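Local coordinates for protein hypothetical methylmalonyl-CoA decarboxylase alpha subunit (Sulfolobus tokodaii, PDB 1X0U) that is probably a carboxyl transferase subunit of the ClpP/crotonase superfamily and assembles as six chains, at residues A[362-367]-A[400-405]; A[351-356]-A[392-397]; A[368-373]-A[406-411]. All coordinates share one frame; numbering follows the deposited sequence.

Contact 1. Residues A[362-367]-A[400-405]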
loop_
_atom_site.group_PDB
_atom_site.type_symbol
_atom_site.label_atom_id
_atom_site.label_comp_id
_atom_site.label_asym_id
_atom_site.label_seq_id
_atom_site.Cartn_x
_atom_site.Cartn_y
_atom_site.Cartn_z
ATOM N N PRO A 362 -22.063 -13.703 3.395
ATOM C CA PRO A 362 -23.176 -12.761 3.226
ATOM C C PRO A 362 -24.196 -12.935 4.371
ATOM O O PRO A 362 -24.380 -14.046 4.882
ATOM C CB PRO A 362 -23.770 -13.167 1.875
ATOM C CG PRO A 362 -22.623 -13.765 1.148
ATOM C CD PRO A 362 -21.910 -14.559 2.205
ATOM N N LEU A 363 -24.861 -11.851 4.764
ATOM C CA LEU A 363 -25.842 -11.924 5.844
ATOM C C LEU A 363 -27.281 -11.603 5.452
ATOM O O LEU A 363 -27.555 -10.595 4.801
ATOM C CB LEU A 363 -25.448 -10.992 6.987
ATOM C CG LEU A 363 -24.216 -11.370 7.803
ATOM C CD1 LEU A 363 -23.685 -10.124 8.533
ATOM C CD2 LEU A 363 -24.584 -12.486 8.790
ATOM N N ILE A 364 -28.201 -12.461 5.872
ATOM C CA ILE A 364 -29.610 -12.243 5.598
ATOM C C ILE A 364 -30.379 -11.991 6.885
ATOM O O ILE A 364 -30.315 -12.793 7.821
ATOM C CB ILE A 364 -30.255 -13.460 4.902
ATOM C CG1 ILE A 364 -29.603 -13.690 3.538
ATOM C CG2 ILE A 364 -31.750 -13.224 4.728
ATOM C CD1 ILE A 364 -29.727 -12.497 2.606
ATOM N N SER A 365 -31.107 -10.878 6.931
ATOM C CA SER A 365 -31.935 -10.563 8.088
ATOM C C SER A 365 -33.411 -10.825 7.752
ATOM O O SER A 365 -33.897 -10.449 6.684
ATOM C CB SER A 365 -31.783 -9.096 8.501
ATOM O OG SER A 365 -30.464 -8.804 8.912
ATOM N N LEU A 366 -34.106 -11.487 8.671
ATOM C CA LEU A 366 -35.528 -11.779 8.533
ATOM C C LEU A 366 -36.069 -11.115 9.781
ATOM O O LEU A 366 -35.763 -11.528 10.899
ATOM C CB LEU A 366 -35.767 -13.295 8.540
ATOM C CG LEU A 366 -35.037 -13.999 7.388
ATOM C CD1 LEU A 366 -35.009 -15.502 7.597
ATOM C CD2 LEU A 366 -35.705 -13.646 6.088
ATOM N N VAL A 367 -36.877 -10.079 9.588
ATOM C CA VAL A 367 -37.373 -9.292 10.704
ATOM C C VAL A 367 -38.808 -9.432 11.177
ATOM O O VAL A 367 -39.745 -9.522 10.380
ATOM C CB VAL A 367 -37.128 -7.784 10.420
ATOM C CG1 VAL A 367 -37.490 -6.945 11.650
ATOM C CG2 VAL A 367 -35.674 -7.568 10.009
ATOM N N PRO A 400 -22.048 -8.673 1.716
ATOM C CA PRO A 400 -23.392 -8.329 1.249
ATOM C C PRO A 400 -24.395 -8.428 2.401
ATOM O O PRO A 400 -24.318 -9.330 3.229
ATOM C CB PRO A 400 -23.651 -9.370 0.173
ATOM C CG PRO A 400 -22.270 -9.512 -0.448
ATOM C CD PRO A 400 -21.381 -9.597 0.782
ATOM N N LYS A 401 -25.328 -7.490 2.456
ATOM C CA LYS A 401 -26.342 -7.495 3.496
ATOM C C LYS A 401 -27.719 -7.210 2.901
ATOM O O LYS A 401 -27.919 -6.204 2.229
ATOM C CB LYS A 401 -25.996 -6.464 4.573
ATOM C CG LYS A 401 -24.790 -6.864 5.424
ATOM C CD LYS A 401 -24.379 -5.749 6.360
ATOM C CE LYS A 401 -23.892 -4.536 5.582
ATOM N NZ LYS A 401 -23.567 -3.438 6.508
ATOM N N ILE A 402 -28.655 -8.123 3.139
ATOM C CA ILE A 402 -30.024 -7.986 2.642
ATOM C C ILE A 402 -30.993 -8.237 3.780
ATOM O O ILE A 402 -30.850 -9.203 4.543
ATOM C CB ILE A 402 -30.341 -9.005 1.516
ATOM C CG1 ILE A 402 -29.418 -8.784 0.326
ATOM C CG2 ILE A 402 -31.769 -8.818 1.041
ATOM C CD1 ILE A 402 -29.553 -9.837 -0.759
ATOM N N THR A 403 -31.979 -7.357 3.898
ATOM C CA THR A 403 -32.983 -7.489 4.933
ATOM C C THR A 403 -34.351 -7.788 4.324
ATOM O O THR A 403 -34.757 -7.172 3.331
ATOM C CB THR A 403 -33.081 -6.210 5.794
ATOM O OG1 THR A 403 -31.860 -6.036 6.523
ATOM C CG2 THR A 403 -34.221 -6.305 6.788
ATOM N N VAL A 404 -35.037 -8.763 4.914
ATOM C CA VAL A 404 -36.371 -9.130 4.485
ATOM C C VAL A 404 -37.246 -9.028 5.725
ATOM O O VAL A 404 -37.154 -9.851 6.642
ATOM C CB VAL A 404 -36.456 -10.565 3.940
ATOM C CG1 VAL A 404 -37.910 -10.897 3.606
ATOM C CG2 VAL A 404 -35.604 -10.716 2.700
ATOM N N ILE A 405 -38.089 -8.006 5.748
ATOM C CA ILE A 405 -38.989 -7.781 6.866
ATOM C C ILE A 405 -40.241 -8.634 6.678
ATOM O O ILE A 405 -41.027 -8.417 5.755
ATOM C CB ILE A 405 -39.343 -6.282 6.955
ATOM C CG1 ILE A 405 -38.048 -5.482 7.181
ATOM C CG2 ILE A 405 -40.363 -6.045 8.057
ATOM C CD1 ILE A 405 -38.217 -3.975 7.276
#
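Leu363 to Val367 and Lys401 to Ile405 run side by side as parallel strands, 17° apart, and meet most closely in their second half. There Val404 N donates to Ser365 O at 2.7 Å, the shortest of five backbone bonds that alternate between the strands. Next along, Val367 N reaches Val404 O at 3.0 Å, with the donor tilted 27° from the carbonyl plane. On the face of Leu366, the leucine lies alongside Val404, pointing the same way, with Leu366 CD2 3.8 Å from Val404 CB. Ile364 repeats this beside Ile402: its second bend (chi2 -59°) turns Ile364 CD1 across to the neighbouring strand, 3.7 Å from Ile402 CB. Both strands belong to the central sheet of a crotonase-type carboxyl transferase domain; the connection runs through helix 383-396, which packs back on the sheet, in a beta-alpha-beta crossover. The face carrying Ser365 and Thr403 is the one helices 343-358 and 383-396 pack on, whereas helix 494-505 covers the face of Ile364 and Ile402. Here Ser365 CB, rather than its hydroxyl, touches Thr403 OG1 at 3.6 Å. The two buried hydroxyls turn to separate acceptors, Ser365 OG to Met417 O and Thr403 OG1 to Ser418 O. Further along, the methyls Val367 CG2 and Thr403 CG2 meet at 3.8 Å. Packing slackens toward the start of the strands. Leu363 is still bonded to Pro400 O through its N-H, but its side chain turns to helix 343-358, while Lys401 sends NZ to Phe394 O and Ala397 O. Before the strands begin, the proline side chains come nearest at Pro362 CB to Pro400 CB, 4.2 Å; Pro362 is partly exposed, whereas Pro400 is buried with its ring against Leu505.

Contact 2. Residues A[351-356]-A[392-397]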
loop_
_atom_site.group_PDB
_atom_site.type_symbol
_atom_site.label_atom_id
_atom_site.label_comp_id
_atom_site.label_asym_id
_atom_site.label_seq_id
_atom_site.Cartn_x
_atom_site.Cartn_y
_atom_site.Cartn_z
ATOM N N ARG A 351 -22.012 -10.873 17.803
ATOM C CA ARG A 351 -20.800 -11.679 17.630
ATOM C C ARG A 351 -20.907 -12.494 16.347
ATOM O O ARG A 351 -19.928 -12.674 15.624
ATOM C CB ARG A 351 -20.617 -12.611 18.835
ATOM C CG ARG A 351 -19.184 -12.713 19.378
ATOM C CD ARG A 351 -18.306 -13.529 18.481
ATOM N NE ARG A 351 -16.932 -13.698 18.974
ATOM C CZ ARG A 351 -16.518 -14.654 19.812
ATOM N NH1 ARG A 351 -17.363 -15.559 20.305
ATOM N NH2 ARG A 351 -15.226 -14.752 20.099
ATOM N N PHE A 352 -22.103 -13.003 16.079
ATOM C CA PHE A 352 -22.340 -13.785 14.869
ATOM C C PHE A 352 -22.113 -12.970 13.592
ATOM O O PHE A 352 -21.416 -13.419 12.684
ATOM C CB PHE A 352 -23.771 -14.335 14.841
ATOM C CG PHE A 352 -24.094 -15.126 13.591
ATOM C CD1 PHE A 352 -23.576 -16.402 13.405
ATOM C CD2 PHE A 352 -24.934 -14.602 12.611
ATOM C CE1 PHE A 352 -23.891 -17.154 12.267
ATOM C CE2 PHE A 352 -25.260 -15.348 11.464
ATOM C CZ PHE A 352 -24.737 -16.626 11.295
ATOM N N ILE A 353 -22.692 -11.780 13.490
ATOM C CA ILE A 353 -22.479 -11.051 12.247
ATOM C C ILE A 353 -21.014 -10.649 12.009
ATOM O O ILE A 353 -20.527 -10.712 10.875
ATOM C CB ILE A 353 -23.409 -9.806 12.112
ATOM C CG1 ILE A 353 -23.003 -8.719 13.081
ATOM C CG2 ILE A 353 -24.883 -10.211 12.390
ATOM C CD1 ILE A 353 -23.940 -8.653 14.277
ATOM N N ARG A 354 -20.309 -10.262 13.072
ATOM C CA ARG A 354 -18.907 -9.881 12.932
ATOM C C ARG A 354 -18.106 -11.053 12.377
ATOM O O ARG A 354 -17.275 -10.870 11.476
ATOM C CB ARG A 354 -18.330 -9.436 14.271
ATOM C CG ARG A 354 -19.048 -8.223 14.889
ATOM C CD ARG A 354 -18.200 -7.599 15.984
ATOM N NE ARG A 354 -17.135 -6.762 15.441
ATOM C CZ ARG A 354 -15.887 -6.751 15.893
ATOM N NH1 ARG A 354 -15.540 -7.548 16.891
ATOM N NH2 ARG A 354 -15.001 -5.911 15.381
ATOM N N PHE A 355 -18.365 -12.257 12.898
ATOM C CA PHE A 355 -17.660 -13.440 12.412
ATOM C C PHE A 355 -17.930 -13.646 10.926
ATOM O O PHE A 355 -16.997 -13.853 10.145
ATOM C CB PHE A 355 -18.078 -14.711 13.166
ATOM C CG PHE A 355 -17.476 -15.968 12.596
ATOM C CD1 PHE A 355 -16.226 -16.410 13.014
ATOM C CD2 PHE A 355 -18.107 -16.645 11.552
ATOM C CE1 PHE A 355 -15.615 -17.495 12.395
ATOM C CE2 PHE A 355 -17.505 -17.720 10.931
ATOM C CZ PHE A 355 -16.247 -18.147 11.355
ATOM N N CYS A 356 -19.205 -13.611 10.536
ATOM C CA CYS A 356 -19.565 -13.789 9.133
ATOM C C CYS A 356 -18.859 -12.730 8.303
ATOM O O CYS A 356 -18.301 -13.026 7.237
ATOM C CB CYS A 356 -21.081 -13.675 8.938
ATOM S SG CYS A 356 -22.026 -15.075 9.619
ATOM N N TYR A 392 -23.358 -1.680 15.775
ATOM C CA TYR A 392 -21.959 -1.569 15.424
ATOM C C TYR A 392 -21.597 -2.677 14.448
ATOM O O TYR A 392 -21.054 -2.430 13.377
ATOM C CB TYR A 392 -21.093 -1.686 16.687
ATOM C CG TYR A 392 -19.606 -1.470 16.454
ATOM C CD1 TYR A 392 -18.849 -2.380 15.706
ATOM C CD2 TYR A 392 -18.967 -0.341 16.950
ATOM C CE1 TYR A 392 -17.483 -2.162 15.458
ATOM C CE2 TYR A 392 -17.611 -0.114 16.706
ATOM C CZ TYR A 392 -16.877 -1.025 15.959
ATOM O OH TYR A 392 -15.548 -0.778 15.700
ATOM N N ALA A 393 -21.921 -3.908 14.821
ATOM C CA ALA A 393 -21.601 -5.052 13.985
ATOM C C ALA A 393 -22.126 -4.963 12.543
ATOM O O ALA A 393 -21.403 -5.285 11.599
ATOM C CB ALA A 393 -22.086 -6.311 14.663
ATOM N N PHE A 394 -23.379 -4.547 12.359
ATOM C CA PHE A 394 -23.918 -4.420 11.000
ATOM C C PHE A 394 -23.277 -3.228 10.285
ATOM O O PHE A 394 -22.867 -3.334 9.131
ATOM C CB PHE A 394 -25.446 -4.237 11.021
ATOM C CG PHE A 394 -26.216 -5.522 10.911
ATOM C CD1 PHE A 394 -27.193 -5.844 11.844
ATOM C CD2 PHE A 394 -25.982 -6.399 9.859
ATOM C CE1 PHE A 394 -27.922 -7.012 11.731
ATOM C CE2 PHE A 394 -26.706 -7.577 9.734
ATOM C CZ PHE A 394 -27.681 -7.884 10.674
ATOM N N ALA A 395 -23.200 -2.090 10.969
ATOM C CA ALA A 395 -22.591 -0.900 10.374
ATOM C C ALA A 395 -21.141 -1.165 9.977
ATOM O O ALA A 395 -20.623 -0.563 9.037
ATOM C CB ALA A 395 -22.662 0.273 11.345
ATOM N N GLU A 396 -20.488 -2.074 10.694
ATOM C CA GLU A 396 -19.095 -2.427 10.425
ATOM C C GLU A 396 -18.940 -3.349 9.221
ATOM O O GLU A 396 -18.056 -3.170 8.386
ATOM C CB GLU A 396 -18.505 -3.124 11.652
ATOM C CG GLU A 396 -17.101 -3.693 11.463
ATOM C CD GLU A 396 -16.633 -4.444 12.692
ATOM O OE1 GLU A 396 -15.652 -4.006 13.335
ATOM O OE2 GLU A 396 -17.261 -5.472 13.026
ATOM N N ALA A 397 -19.810 -4.344 9.147
ATOM C CA ALA A 397 -19.766 -5.333 8.086
ATOM C C ALA A 397 -19.792 -4.788 6.653
ATOM O O ALA A 397 -20.568 -3.881 6.308
ATOM C CB ALA A 397 -20.896 -6.334 8.291
#
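Arg354 holds the carboxylate of Glu396 side-on with two nitrogens, Arg354 NE to Glu396 OE2 at 2.7 Å and Arg354 NH2 to Glu396 OE1 at 2.9 Å. Each oxygen accepts on its syn lone pair, and the guanidinium and carboxylate planes lie 23° apart, so the salt bridge is nearly flat. The two chains reach it differently: Arg354 bends at chi3 (79°), whereas Glu396 stays extended with CG anti to its backbone N. Glu396 OE1 also lies at the edge of the Tyr392 ring. Beside the charges, Arg354 CG rests 3.6 Å from Ala393 CB. Ile353 points at the same helix and places CG2 over one face of the Phe394 ring, 4.0 Å from Phe394 CZ. Farther out, Leu363 packs against Ile353 and Ser365 against Phe394, which seats both helices on the sheet. A second subunit closes in on the polar side, its Ile520 packing on Arg354 and its His517 on Glu396. The short helix axes run 8.7 Å apart at 18°, a nearly parallel pair of helices lying on the parallel strands of a crotonase-type alpha/beta domain, at the border with another subunit.

Contact 3. Residues A[368-373]-A[406-411]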
loop_
_atom_site.group_PDB
_atom_site.type_symbol
_atom_site.label_atom_id
_atom_site.label_comp_id
_atom_site.label_asym_id
_atom_site.label_seq_id
_atom_site.Cartn_x
_atom_site.Cartn_y
_atom_site.Cartn_z
ATOM N N ASP A 368 -38.951 -9.411 12.502
ATOM C CA ASP A 368 -40.238 -9.462 13.184
ATOM C C ASP A 368 -39.952 -9.255 14.657
ATOM O O ASP A 368 -39.996 -10.179 15.454
ATOM C CB ASP A 368 -40.959 -10.799 12.964
ATOM C CG ASP A 368 -42.384 -10.778 13.496
ATOM O OD1 ASP A 368 -42.870 -9.677 13.851
ATOM O OD2 ASP A 368 -43.019 -11.857 13.555
ATOM N N THR A 369 -39.635 -8.019 15.003
ATOM C CA THR A 369 -39.312 -7.669 16.373
ATOM C C THR A 369 -40.012 -6.368 16.752
ATOM O O THR A 369 -39.971 -5.389 16.004
ATOM C CB THR A 369 -37.775 -7.535 16.550
ATOM O OG1 THR A 369 -37.480 -7.084 17.876
ATOM C CG2 THR A 369 -37.192 -6.558 15.524
ATOM N N PRO A 370 -40.677 -6.351 17.915
ATOM C CA PRO A 370 -41.408 -5.199 18.441
ATOM C C PRO A 370 -40.545 -4.242 19.260
ATOM O O PRO A 370 -41.006 -3.172 19.655
ATOM C CB PRO A 370 -42.473 -5.857 19.301
ATOM C CG PRO A 370 -41.689 -6.956 19.941
ATOM C CD PRO A 370 -40.897 -7.531 18.775
ATOM N N GLY A 371 -39.300 -4.631 19.525
ATOM C CA GLY A 371 -38.425 -3.786 20.321
ATOM C C GLY A 371 -37.576 -4.603 21.277
ATOM O O GLY A 371 -37.235 -5.733 20.974
ATOM N N TYR A 372 -37.249 -4.040 22.438
ATOM C CA TYR A 372 -36.415 -4.727 23.420
ATOM C C TYR A 372 -37.185 -5.156 24.657
ATOM O O TYR A 372 -38.261 -4.638 24.926
ATOM C CB TYR A 372 -35.242 -3.822 23.837
ATOM C CG TYR A 372 -34.338 -3.446 22.679
ATOM C CD1 TYR A 372 -34.778 -2.568 21.680
ATOM C CD2 TYR A 372 -33.084 -4.050 22.523
ATOM C CE1 TYR A 372 -33.997 -2.319 20.550
ATOM C CE2 TYR A 372 -32.305 -3.806 21.407
ATOM C CZ TYR A 372 -32.770 -2.949 20.421
ATOM O OH TYR A 372 -32.041 -2.777 19.276
ATOM N N VAL A 373 -36.628 -6.112 25.401
ATOM C CA VAL A 373 -37.245 -6.594 26.637
ATOM C C VAL A 373 -37.087 -5.503 27.687
ATOM O O VAL A 373 -35.976 -5.111 28.019
ATOM C CB VAL A 373 -36.563 -7.879 27.141
ATOM C CG1 VAL A 373 -37.059 -8.224 28.542
ATOM C CG2 VAL A 373 -36.846 -9.021 26.179
ATOM N N VAL A 406 -40.395 -9.623 7.550
ATOM C CA VAL A 406 -41.520 -10.543 7.509
ATOM C C VAL A 406 -42.768 -9.921 8.134
ATOM O O VAL A 406 -43.845 -9.932 7.537
ATOM C CB VAL A 406 -41.143 -11.855 8.231
ATOM C CG1 VAL A 406 -42.367 -12.715 8.493
ATOM C CG2 VAL A 406 -40.152 -12.619 7.375
ATOM N N ARG A 407 -42.620 -9.359 9.326
ATOM C CA ARG A 407 -43.751 -8.745 10.000
ATOM C C ARG A 407 -43.348 -7.468 10.727
ATOM O O ARG A 407 -42.955 -6.489 10.096
ATOM C CB ARG A 407 -44.397 -9.736 10.980
ATOM C CG ARG A 407 -45.807 -9.329 11.434
ATOM C CD ARG A 407 -46.504 -10.452 12.214
ATOM N NE ARG A 407 -45.791 -10.823 13.432
ATOM C CZ ARG A 407 -46.280 -11.640 14.359
ATOM N NH1 ARG A 407 -45.568 -11.931 15.443
ATOM N NH2 ARG A 407 -47.484 -12.170 14.200
ATOM N N LYS A 408 -43.431 -7.475 12.051
ATOM C CA LYS A 408 -43.091 -6.289 12.823
ATOM C C LYS A 408 -41.633 -5.876 12.697
ATOM O O LYS A 408 -40.752 -6.708 12.502
ATOM C CB LYS A 408 -43.423 -6.513 14.298
ATOM C CG LYS A 408 -44.909 -6.760 14.573
ATOM C CD LYS A 408 -45.217 -6.673 16.056
ATOM C CE LYS A 408 -44.362 -7.638 16.876
ATOM N NZ LYS A 408 -44.463 -9.014 16.316
ATOM N N SER A 409 -41.398 -4.574 12.809
ATOM C CA SER A 409 -40.058 -4.004 12.752
ATOM C C SER A 409 -40.219 -2.632 13.391
ATOM O O SER A 409 -40.445 -1.636 12.701
ATOM C CB SER A 409 -39.596 -3.877 11.305
ATOM O OG SER A 409 -38.188 -3.767 11.244
ATOM N N TYR A 410 -40.105 -2.598 14.715
ATOM C CA TYR A 410 -40.306 -1.375 15.482
ATOM C C TYR A 410 -39.065 -0.768 16.133
ATOM O O TYR A 410 -38.131 -1.475 16.506
ATOM C CB TYR A 410 -41.325 -1.610 16.619
ATOM C CG TYR A 410 -42.683 -2.200 16.261
ATOM C CD1 TYR A 410 -43.182 -2.173 14.949
ATOM C CD2 TYR A 410 -43.505 -2.720 17.261
ATOM C CE1 TYR A 410 -44.474 -2.651 14.658
ATOM C CE2 TYR A 410 -44.784 -3.191 16.975
ATOM C CZ TYR A 410 -45.261 -3.154 15.675
ATOM O OH TYR A 410 -46.526 -3.631 15.419
ATOM N N GLY A 411 -39.117 0.555 16.293
ATOM C CA GLY A 411 -38.073 1.330 16.941
ATOM C C GLY A 411 -36.620 0.994 16.706
ATOM O O GLY A 411 -36.207 0.766 15.580
HETATM O O HOH W 1 -42.282 -11.392 16.793
#
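Asp368 to Gly371 and Arg407 to Tyr410 run the same way, 17° apart end to end, with Thr369 bridged to Ser409 and Tyr410 N bonded to Thr369 O at 3.1 Å. The companion bond from Thr369 N to Lys408 O is less certain, because that oxygen sits too near a neighbour in the model. The side chains centre on the buried carboxylate of Asp368, whose CG lies anti to the backbone N (chi1 -171°), which brings the carboxylate alongside Arg407 and Lys408. Three donors converge on Asp368 OD1. Lys408 N comes to OD1 from above the carboxylate plane at 2.9 Å. Arg407 NE meets OD1 on the syn side at 3.2 Å, in an almost straight bond although the guanidinium and carboxylate planes are 79° apart. Lys408 NZ, also on the syn side, closes to 3.0 Å from OD1 because its chain folds back at chi3 and chi4. Asp368 OD2 lies 3.0 Å from Arg407 NE and is also bonded to Tyr289 OH. Two positive groups and a backbone N-H so close together should favour a charged aspartate. The cations have further partners, Arg407 NH2 at Lys287 O and Lys408 NZ at Ala285 O. A water donates to Asp368 O and weakly accepts from Lys408 NZ. Past the charges, Lys408 CE lies 3.6 Å from Pro370 CB. Tyr410 sets CD2 3.9 Å from Pro370 CB, and Lys408 CB lies over one face of its ring; its hydroxyl bonds to Glu434. Gly371 then takes backbone angles that call for glycine. Strand 363-369 ends here at Thr369, while segment 406-411 turns a corner at Arg407, leaving strand 401-406 for the two-stranded sheet of 408-410 and 434-436, with helix 411-416 packed against Thr369 and Tyr372.

Overall arrangement
All three contacts are largely buried, but their settings differ. Contact 1 is the sheet core, touched by no other chain and held by backbone bonds and aliphatic side chains. Contact 2 lies about 12 Å away, centre to centre, on one face of that sheet; it joins the helices that precede the two strands and adds a salt bridge where a second subunit approaches. That subunit also reaches contact 3, at Tyr372. Contact 3 continues contact 1 along strand 363-369, its centre about 15 Å from that of contact 1, with Val367 O receiving the N-H of both Val406 and Arg407. Regular strand pairing there gives way to a buried charge cluster, next to the partly exposed Pro370 and Gly371.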